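Local atomic coordinates of putative carboxynorspermidine decarboxylase protein (Sinorhizobium meliloti, PDB entry 3MT1), a protein that probably decarboxylates carboxynorspermidine and carboxyspermidine with the help of pyridoxal 5'-phosphate, yielding norspermidine and spermidine. Residues V259-L271 with Y324-P338. Residues are numbered along the deposited sequence; the frame is centred on the assembly and turned at random.
With SO4 (sulfate ion), chain D.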
ATOM      1  N   VAL B 259       9.373  -0.943  16.258  1.00 32.31           N
ATOM      2  CA  VAL B 259      10.477  -1.067  15.326  1.00 31.29           C
ATOM      3  C   VAL B 259      10.412   0.001  14.236  1.00 31.87           C
ATOM      4  O   VAL B 259       9.364   0.662  14.029  1.00 30.15           O
ATOM      5  CB  VAL B 259      10.556  -2.461  14.684  1.00 30.68           C
ATOM      6  CG1 VAL B 259      10.644  -3.538  15.780  1.00 31.00           C
ATOM      7  CG2 VAL B 259       9.378  -2.706  13.739  1.00 26.63           C
ATOM      8  N   ASP B 260      11.537   0.168  13.541  1.00 32.25           N
ATOM      9  CA  ASP B 260      11.664   1.272  12.620  1.00 33.48           C
ATOM     10  C   ASP B 260      11.072   0.945  11.240  1.00 33.09           C
ATOM     11  O   ASP B 260      11.686   1.186  10.220  1.00 34.47           O
ATOM     12  CB  ASP B 260      13.098   1.777  12.552  1.00 33.71           C
ATOM     13  CG  ASP B 260      14.098   0.726  12.034  1.00 36.39           C
ATOM     14  OD1 ASP B 260      13.748  -0.478  11.856  1.00 34.53           O
ATOM     15  OD2 ASP B 260      15.275   1.137  11.810  1.00 39.81           O
ATOM     16  N   SER B 261       9.855   0.438  11.231  1.00 32.58           N
ATOM     17  CA  SER B 261       9.217   0.012  10.018  1.00 32.68           C
ATOM     18  C   SER B 261       7.720   0.052  10.274  1.00 33.77           C
ATOM     19  O   SER B 261       7.298   0.383  11.386  1.00 35.60           O
ATOM     20  CB  SER B 261       9.655  -1.418   9.705  1.00 32.78           C
ATOM     21  OG  SER B 261       9.100  -1.918   8.504  1.00 30.03           O
ATOM     22  N   SER B 262       6.923  -0.310   9.270  1.00 33.88           N
ATOM     23  CA  SER B 262       5.461  -0.306   9.355  1.00 34.21           C
ATOM     24  C   SER B 262       4.869  -1.374   8.426  1.00 34.18           C
ATOM     25  O   SER B 262       5.217  -1.433   7.240  1.00 33.77           O
ATOM     26  CB  SER B 262       4.968   1.074   8.944  1.00 34.60           C
ATOM     27  OG  SER B 262       3.568   1.172   8.944  1.00 37.66           O
ATOM     28  N   ILE B 263       3.986  -2.230   8.949  1.00 34.45           N
ATOM     29  CA  ILE B 263       3.362  -3.221   8.078  1.00 34.34           C
ATOM     30  C   ILE B 263       2.549  -2.585   6.959  1.00 34.51           C
ATOM     31  O   ILE B 263       2.463  -3.159   5.875  1.00 34.89           O
ATOM     32  CB  ILE B 263       2.514  -4.312   8.808  1.00 35.48           C
ATOM     33  CG1 ILE B 263       1.333  -3.713   9.583  1.00 35.45           C
ATOM     34  CG2 ILE B 263       3.377  -5.142   9.718  1.00 35.95           C
ATOM     35  CD1 ILE B 263       0.241  -4.701   9.803  1.00 32.57           C
ATOM     36  N   GLU B 264       1.991  -1.395   7.188  1.00 33.95           N
ATOM     37  CA  GLU B 264       1.213  -0.778   6.135  1.00 34.31           C
ATOM     38  C   GLU B 264       2.098  -0.360   4.967  1.00 33.42           C
ATOM     39  O   GLU B 264       1.718  -0.503   3.795  1.00 33.40           O
ATOM     40  CB  GLU B 264       0.346   0.407   6.620  1.00 35.07           C
ATOM     41  CG  GLU B 264      -0.543   0.905   5.485  1.00 36.77           C
ATOM     42  CD  GLU B 264      -1.648   1.835   5.919  1.00 40.39           C
ATOM     43  OE1 GLU B 264      -1.973   1.848   7.114  1.00 46.89           O
ATOM     44  OE2 GLU B 264      -2.177   2.581   5.075  1.00 39.23           O
ATOM     45  N   ALA B 265       3.289   0.126   5.292  1.00 33.03           N
ATOM     46  CA  ALA B 265       4.154   0.699   4.277  1.00 33.36           C
ATOM     47  C   ALA B 265       5.054  -0.342   3.653  1.00 33.43           C
ATOM     48  O   ALA B 265       5.513  -0.157   2.531  1.00 35.22           O
ATOM     49  CB  ALA B 265       4.987   1.811   4.870  1.00 32.65           C
ATOM     50  N   HIS B 266       5.328  -1.414   4.382  1.00 33.29           N
ATOM     51  CA  HIS B 266       6.477  -2.292   4.050  1.00 33.74           C
ATOM     52  C   HIS B 266       6.167  -3.759   3.833  1.00 33.43           C
ATOM     53  O   HIS B 266       6.957  -4.448   3.215  1.00 34.80           O
ATOM     54  CB  HIS B 266       7.599  -2.143   5.083  1.00 32.45           C
ATOM     55  CG  HIS B 266       8.013  -0.723   5.285  1.00 34.28           C
ATOM     56  ND1 HIS B 266       8.472  -0.238   6.491  1.00 34.87           N
ATOM     57  CD2 HIS B 266       8.007   0.334   4.430  1.00 34.07           C
ATOM     58  CE1 HIS B 266       8.749   1.049   6.364  1.00 34.66           C
ATOM     59  NE2 HIS B 266       8.467   1.423   5.127  1.00 32.66           N
HETATM   60  N   MSE B 267       5.032  -4.228   4.341  1.00 33.39           N
HETATM   61  CA  MSE B 267       4.650  -5.644   4.270  1.00 33.28           C
HETATM   62  C   MSE B 267       3.118  -5.705   4.275  1.00 33.39           C
HETATM   63  O   MSE B 267       2.477  -6.285   5.157  1.00 32.89           O
HETATM   64  CB  MSE B 267       5.277  -6.387   5.446  1.00 34.20           C
HETATM   65  CG  MSE B 267       6.741  -6.880   5.204  1.00 35.90           C
HETATM   66 SE   MSE B 267       7.257  -7.926   6.785  0.75 45.38          SE
HETATM   67  CE  MSE B 267       6.749  -9.695   6.087  1.00 42.91           C
ATOM     68  N   LEU B 268       2.548  -5.051   3.265  1.00 33.01           N
ATOM     69  CA  LEU B 268       1.183  -4.625   3.279  1.00 33.37           C
ATOM     70  C   LEU B 268       0.223  -5.803   3.248  1.00 34.67           C
ATOM     71  O   LEU B 268      -0.888  -5.709   3.754  1.00 35.27           O
ATOM     72  CB  LEU B 268       0.955  -3.652   2.120  1.00 33.67           C
ATOM     73  CG  LEU B 268      -0.462  -3.212   1.695  1.00 35.36           C
ATOM     74  CD1 LEU B 268      -1.199  -2.431   2.807  1.00 35.75           C
ATOM     75  CD2 LEU B 268      -0.470  -2.416   0.362  1.00 33.81           C
ATOM     76  N   ASP B 269       0.645  -6.911   2.648  1.00 35.60           N
ATOM     77  CA  ASP B 269      -0.139  -8.150   2.734  1.00 37.26           C
ATOM     78  C   ASP B 269      -0.472  -8.538   4.173  1.00 36.84           C
ATOM     79  O   ASP B 269      -1.561  -9.033   4.432  1.00 38.37           O
ATOM     80  CB  ASP B 269       0.498  -9.318   1.952  1.00 38.63           C
ATOM     81  CG  ASP B 269      -0.081  -9.454   0.510  1.00 41.51           C
ATOM     82  OD1 ASP B 269      -0.451  -8.420  -0.067  1.00 42.55           O
ATOM     83  OD2 ASP B 269      -0.183 -10.579  -0.045  1.00 44.14           O
ATOM     84  N   LEU B 270       0.432  -8.283   5.111  1.00 35.07           N
ATOM     85  CA  LEU B 270       0.125  -8.572   6.517  1.00 35.51           C
ATOM     86  C   LEU B 270      -1.031  -7.757   7.029  1.00 36.18           C
ATOM     87  O   LEU B 270      -1.863  -8.257   7.790  1.00 38.12           O
ATOM     88  CB  LEU B 270       1.321  -8.371   7.454  1.00 34.55           C
ATOM     89  CG  LEU B 270       2.606  -9.106   7.044  1.00 33.30           C
ATOM     90  CD1 LEU B 270       3.656  -8.921   8.117  1.00 28.34           C
ATOM     91  CD2 LEU B 270       2.315 -10.617   6.735  1.00 32.40           C
ATOM     92  N   LEU B 271      -1.089  -6.490   6.635  1.00 34.97           N
ATOM     93  CA  LEU B 271      -2.198  -5.695   7.056  1.00 34.52           C
ATOM     94  C   LEU B 271      -3.450  -6.148   6.318  1.00 35.70           C
ATOM     95  O   LEU B 271      -4.461  -6.391   6.956  1.00 37.79           O
ATOM     96  CB  LEU B 271      -1.924  -4.209   6.880  1.00 33.81           C
ATOM     97  CG  LEU B 271      -3.070  -3.277   7.322  1.00 34.36           C
ATOM     98  CD1 LEU B 271      -3.461  -3.477   8.799  1.00 30.73           C
ATOM     99  CD2 LEU B 271      -2.700  -1.827   7.066  1.00 35.29           C
ATOM    100  N   TYR B 324       5.362 -10.092  -2.581  1.00 34.35           N
ATOM    101  CA  TYR B 324       4.215  -9.228  -2.368  1.00 33.06           C
ATOM    102  C   TYR B 324       4.541  -8.179  -1.298  1.00 32.41           C
ATOM    103  O   TYR B 324       3.647  -7.653  -0.615  1.00 32.17           O
ATOM    104  CB  TYR B 324       2.957 -10.063  -1.996  1.00 33.18           C
ATOM    105  CG  TYR B 324       2.538 -10.997  -3.104  1.00 32.86           C
ATOM    106  CD1 TYR B 324       1.912 -10.507  -4.270  1.00 32.03           C
ATOM    107  CD2 TYR B 324       2.833 -12.370  -3.032  1.00 33.35           C
ATOM    108  CE1 TYR B 324       1.552 -11.386  -5.337  1.00 32.21           C
ATOM    109  CE2 TYR B 324       2.486 -13.251  -4.063  1.00 33.66           C
ATOM    110  CZ  TYR B 324       1.840 -12.761  -5.198  1.00 37.12           C
ATOM    111  OH  TYR B 324       1.534 -13.655  -6.209  1.00 41.65           O
ATOM    112  N   THR B 325       5.826  -7.884  -1.138  1.00 32.67           N
ATOM    113  CA  THR B 325       6.235  -6.867  -0.175  1.00 33.06           C
ATOM    114  C   THR B 325       6.802  -5.672  -0.933  1.00 33.11           C
ATOM    115  O   THR B 325       6.195  -4.623  -0.972  1.00 32.90           O
ATOM    116  CB  THR B 325       7.276  -7.412   0.789  1.00 33.81           C
ATOM    117  OG1 THR B 325       8.380  -7.930   0.017  1.00 35.20           O
ATOM    118  CG2 THR B 325       6.658  -8.527   1.690  1.00 33.45           C
HETATM  119  N   MSE B 326       7.940  -5.866  -1.592  1.00 34.48           N
HETATM  120  CA  MSE B 326       8.590  -4.800  -2.326  1.00 34.99           C
HETATM  121  C   MSE B 326       7.725  -4.200  -3.411  1.00 34.77           C
HETATM  122  O   MSE B 326       7.810  -3.019  -3.653  1.00 36.10           O
HETATM  123  CB  MSE B 326       9.911  -5.271  -2.923  1.00 36.33           C
HETATM  124  CG  MSE B 326      11.080  -5.022  -1.990  1.00 39.34           C
HETATM  125 SE   MSE B 326      12.689  -6.153  -2.269  0.75 42.46          SE
HETATM  126  CE  MSE B 326      11.809  -7.861  -1.882  1.00 42.86           C
ATOM    127  N   VAL B 327       6.911  -4.998  -4.072  1.00 34.20           N
ATOM    128  CA  VAL B 327       6.125  -4.495  -5.191  1.00 34.33           C
ATOM    129  C   VAL B 327       4.973  -3.543  -4.749  1.00 34.02           C
ATOM    130  O   VAL B 327       4.311  -2.936  -5.580  1.00 34.35           O
ATOM    131  CB  VAL B 327       5.498  -5.670  -5.980  1.00 35.71           C
ATOM    132  CG1 VAL B 327       6.537  -6.346  -6.949  1.00 34.12           C
ATOM    133  CG2 VAL B 327       4.851  -6.659  -5.003  1.00 32.54           C
ATOM    134  N   LYS B 328       4.729  -3.436  -3.443  1.00 32.53           N
ATOM    135  CA  LYS B 328       3.572  -2.695  -2.997  1.00 32.11           C
ATOM    136  C   LYS B 328       3.905  -1.801  -1.815  1.00 30.36           C
ATOM    137  O   LYS B 328       3.028  -1.336  -1.119  1.00 29.89           O
ATOM    138  CB  LYS B 328       2.357  -3.607  -2.755  1.00 32.64           C
ATOM    139  CG  LYS B 328       2.597  -4.811  -1.842  1.00 34.21           C
ATOM    140  CD  LYS B 328       1.263  -5.524  -1.538  1.00 35.57           C
ATOM    141  CE  LYS B 328       1.113  -6.777  -2.363  1.00 35.60           C
ATOM    142  NZ  LYS B 328      -0.284  -7.164  -2.553  1.00 34.04           N
ATOM    143  N   LYS B 329       5.185  -1.531  -1.625  1.00 29.27           N
ATOM    144  CA  LYS B 329       5.598  -0.621  -0.587  1.00 28.01           C
ATOM    145  C   LYS B 329       5.187   0.807  -0.890  1.00 28.56           C
ATOM    146  O   LYS B 329       5.107   1.222  -2.049  1.00 29.67           O
ATOM    147  CB  LYS B 329       7.098  -0.720  -0.388  1.00 29.07           C
ATOM    148  CG  LYS B 329       7.956  -0.346  -1.597  1.00 27.66           C
ATOM    149  CD  LYS B 329       9.452  -0.561  -1.262  1.00 27.85           C
ATOM    150  CE  LYS B 329      10.282  -0.772  -2.549  1.00 29.88           C
ATOM    151  NZ  LYS B 329       9.992   0.361  -3.480  1.00 28.84           N
ATOM    152  N   ASN B 330       4.939   1.573   0.155  1.00 27.92           N
ATOM    153  CA  ASN B 330       4.466   2.945  -0.020  1.00 28.57           C
ATOM    154  C   ASN B 330       5.016   3.914   1.070  1.00 29.16           C
ATOM    155  O   ASN B 330       5.705   3.493   2.025  1.00 28.34           O
ATOM    156  CB  ASN B 330       2.944   2.921  -0.013  1.00 28.01           C
ATOM    157  CG  ASN B 330       2.408   2.304   1.244  1.00 28.51           C
ATOM    158  OD1 ASN B 330       2.306   2.980   2.271  1.00 31.35           O
ATOM    159  ND2 ASN B 330       2.110   0.997   1.203  1.00 26.11           N
ATOM    160  N   TRP B 331       4.649   5.189   0.948  1.00 30.30           N
ATOM    161  CA  TRP B 331       5.170   6.259   1.785  1.00 30.95           C
ATOM    162  C   TRP B 331       4.209   6.659   2.907  1.00 32.35           C
ATOM    163  O   TRP B 331       4.231   7.784   3.402  1.00 32.55           O
ATOM    164  CB  TRP B 331       5.394   7.456   0.899  1.00 32.61           C
ATOM    165  CG  TRP B 331       6.610   7.361   0.113  1.00 32.14           C
ATOM    166  CD1 TRP B 331       6.700   7.291  -1.239  1.00 29.11           C
ATOM    167  CD2 TRP B 331       7.953   7.321   0.622  1.00 30.69           C
ATOM    168  NE1 TRP B 331       8.019   7.220  -1.612  1.00 31.67           N
ATOM    169  CE2 TRP B 331       8.812   7.246  -0.495  1.00 31.06           C
ATOM    170  CE3 TRP B 331       8.511   7.356   1.910  1.00 29.07           C
ATOM    171  CZ2 TRP B 331      10.211   7.197  -0.366  1.00 32.46           C
ATOM    172  CZ3 TRP B 331       9.898   7.316   2.045  1.00 29.14           C
ATOM    173  CH2 TRP B 331      10.734   7.245   0.919  1.00 30.79           C
ATOM    174  N   PHE B 332       3.338   5.730   3.300  1.00 32.70           N
ATOM    175  CA  PHE B 332       2.424   5.971   4.384  1.00 33.17           C
ATOM    176  C   PHE B 332       3.135   6.559   5.605  1.00 33.20           C
ATOM    177  O   PHE B 332       4.180   6.029   6.053  1.00 32.42           O
ATOM    178  CB  PHE B 332       1.826   4.652   4.752  1.00 33.48           C
ATOM    179  CG  PHE B 332       0.894   4.717   5.906  1.00 37.98           C
ATOM    180  CD1 PHE B 332      -0.300   5.440   5.817  1.00 42.58           C
ATOM    181  CD2 PHE B 332       1.202   4.050   7.086  1.00 41.44           C
ATOM    182  CE1 PHE B 332      -1.180   5.493   6.897  1.00 45.39           C
ATOM    183  CE2 PHE B 332       0.312   4.088   8.176  1.00 45.09           C
ATOM    184  CZ  PHE B 332      -0.875   4.797   8.074  1.00 44.68           C
ATOM    185  N   ASN B 333       2.570   7.653   6.120  1.00 33.70           N
ATOM    186  CA  ASN B 333       3.099   8.402   7.261  1.00 34.22           C
ATOM    187  C   ASN B 333       4.423   9.125   6.969  1.00 33.86           C
ATOM    188  O   ASN B 333       4.979   9.775   7.841  1.00 35.12           O
ATOM    189  CB  ASN B 333       3.229   7.493   8.515  1.00 34.13           C
ATOM    190  CG  ASN B 333       1.955   7.499   9.411  1.00 36.34           C
ATOM    191  OD1 ASN B 333       0.827   7.620   8.922  1.00 38.93           O
ATOM    192  ND2 ASN B 333       2.154   7.368  10.731  1.00 36.45           N
ATOM    193  N   GLY B 334       4.913   9.022   5.739  1.00 33.11           N
ATOM    194  CA  GLY B 334       6.262   9.429   5.412  1.00 31.26           C
ATOM    195  C   GLY B 334       7.348   8.598   6.093  1.00 32.11           C
ATOM    196  O   GLY B 334       8.529   8.985   6.084  1.00 32.76           O
ATOM    197  N   VAL B 335       6.998   7.467   6.700  1.00 32.22           N
ATOM    198  CA  VAL B 335       8.074   6.642   7.258  1.00 33.66           C
ATOM    199  C   VAL B 335       9.111   6.242   6.210  1.00 32.52           C
ATOM    200  O   VAL B 335       8.809   6.086   5.025  1.00 30.79           O
ATOM    201  CB  VAL B 335       7.635   5.406   8.125  1.00 35.07           C
ATOM    202  CG1 VAL B 335       6.617   5.806   9.177  1.00 37.35           C
ATOM    203  CG2 VAL B 335       7.140   4.279   7.265  1.00 33.91           C
ATOM    204  N   LYS B 336      10.351   6.165   6.673  1.00 34.42           N
ATOM    205  CA  LYS B 336      11.486   5.771   5.851  1.00 34.76           C
ATOM    206  C   LYS B 336      11.210   4.468   5.109  1.00 32.79           C
ATOM    207  O   LYS B 336      10.766   3.493   5.712  1.00 33.40           O
ATOM    208  CB  LYS B 336      12.739   5.616   6.726  1.00 37.06           C
ATOM    209  CG  LYS B 336      13.991   5.850   5.902  1.00 42.26           C
ATOM    210  CD  LYS B 336      15.287   5.515   6.621  1.00 49.79           C
ATOM    211  CE  LYS B 336      16.431   5.584   5.618  1.00 52.78           C
ATOM    212  NZ  LYS B 336      17.494   4.625   6.050  1.00 59.02           N
HETATM  213  N   MSE B 337      11.449   4.472   3.807  1.00 30.22           N
HETATM  214  CA  MSE B 337      11.232   3.304   3.022  1.00 29.40           C
HETATM  215  C   MSE B 337      12.458   2.367   3.092  1.00 29.72           C
HETATM  216  O   MSE B 337      13.586   2.826   3.097  1.00 30.57           O
HETATM  217  CB  MSE B 337      10.916   3.715   1.586  1.00 29.28           C
HETATM  218  CG  MSE B 337      10.421   2.564   0.705  1.00 27.48           C
HETATM  219 SE   MSE B 337       9.973   3.264  -1.035  0.75 31.19          SE
HETATM  220  CE  MSE B 337       8.109   3.759  -0.682  1.00 30.35           C
ATOM    221  N   PRO B 338      12.245   1.044   3.150  1.00 29.35           N
ATOM    222  CA  PRO B 338      13.454   0.274   3.399  1.00 29.70           C
ATOM    223  C   PRO B 338      14.358   0.186   2.193  1.00 29.27           C
ATOM    224  O   PRO B 338      13.883   0.075   1.070  1.00 29.97           O
ATOM    225  CB  PRO B 338      12.917  -1.112   3.801  1.00 30.56           C
ATOM    226  CG  PRO B 338      11.489  -0.872   4.288  1.00 30.73           C
ATOM    227  CD  PRO B 338      11.017   0.266   3.421  1.00 29.85           C
TER
HETATM  228  S   SO4 D 401       2.061 -17.065  -6.585  1.00 50.97           S
HETATM  229  O1  SO4 D 401       1.017 -17.588  -5.716  1.00 51.75           O
HETATM  230  O2  SO4 D 401       2.913 -16.133  -5.867  1.00 49.24           O
HETATM  231  O3  SO4 D 401       2.842 -18.240  -6.988  1.00 53.90           O
HETATM  232  O4  SO4 D 401       1.496 -16.430  -7.783  1.00 51.95           O
HETATM  233  O   HOH W   1       8.182   3.791   3.420  1.00 29.06           O
HETATM  234  O   HOH W   2       4.478  -3.611   1.224  1.00 38.29           O
HETATM  235  O   HOH W   3       3.123  -7.684   1.875  1.00 36.43           O
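E264 lies across F332. Its CB sits 3.8 Å from CD2 of the ring, and its CG makes a CH-pi contact over the face. With CG anti to the backbone N (chi1 -174°) and the chain extended beyond it, the carboxylate stacks on that face, the two planes 17° apart. OE1 comes 3.3 Å from CZ. OE2 passes over the CD1 side and forms a salt bridge with K328 of the second subunit, a bridge the dimer repeats with the chains exchanged.

N330 binds two carbonyls of the short helix 263-266. Its backbone N donates to A265 O at 3.0 Å, on a lone pair. Its ND2 donates to E264 O, also at 3.0 Å, and OD1 accepts from F332 N in an Asx turn. A leucine in its place would probably leave E264 O without this donor and the F332 turn without its side-chain acceptor.

These segments belong to the C-terminal beta domain of a class-II (fold type III) decarboxylase, which packs beside the barrel and shares in the dimer interface. On the active-site side, OD1 of D269, a predicted substrate-binding residue, forms a salt bridge with K328 NZ, 2.8 Å away on the syn side but 27° out of the carboxylate plane. Y324 OH donates to a sulfate that is also held by backbone N atoms of G199, G232 and E233.

H266 CE1 meets V335 CG2 at 3.7 Å. Water 1 links NE2 to N330 O and V335 O. S261 OG shares a hydrogen bond with ND1, 2.7 Å long.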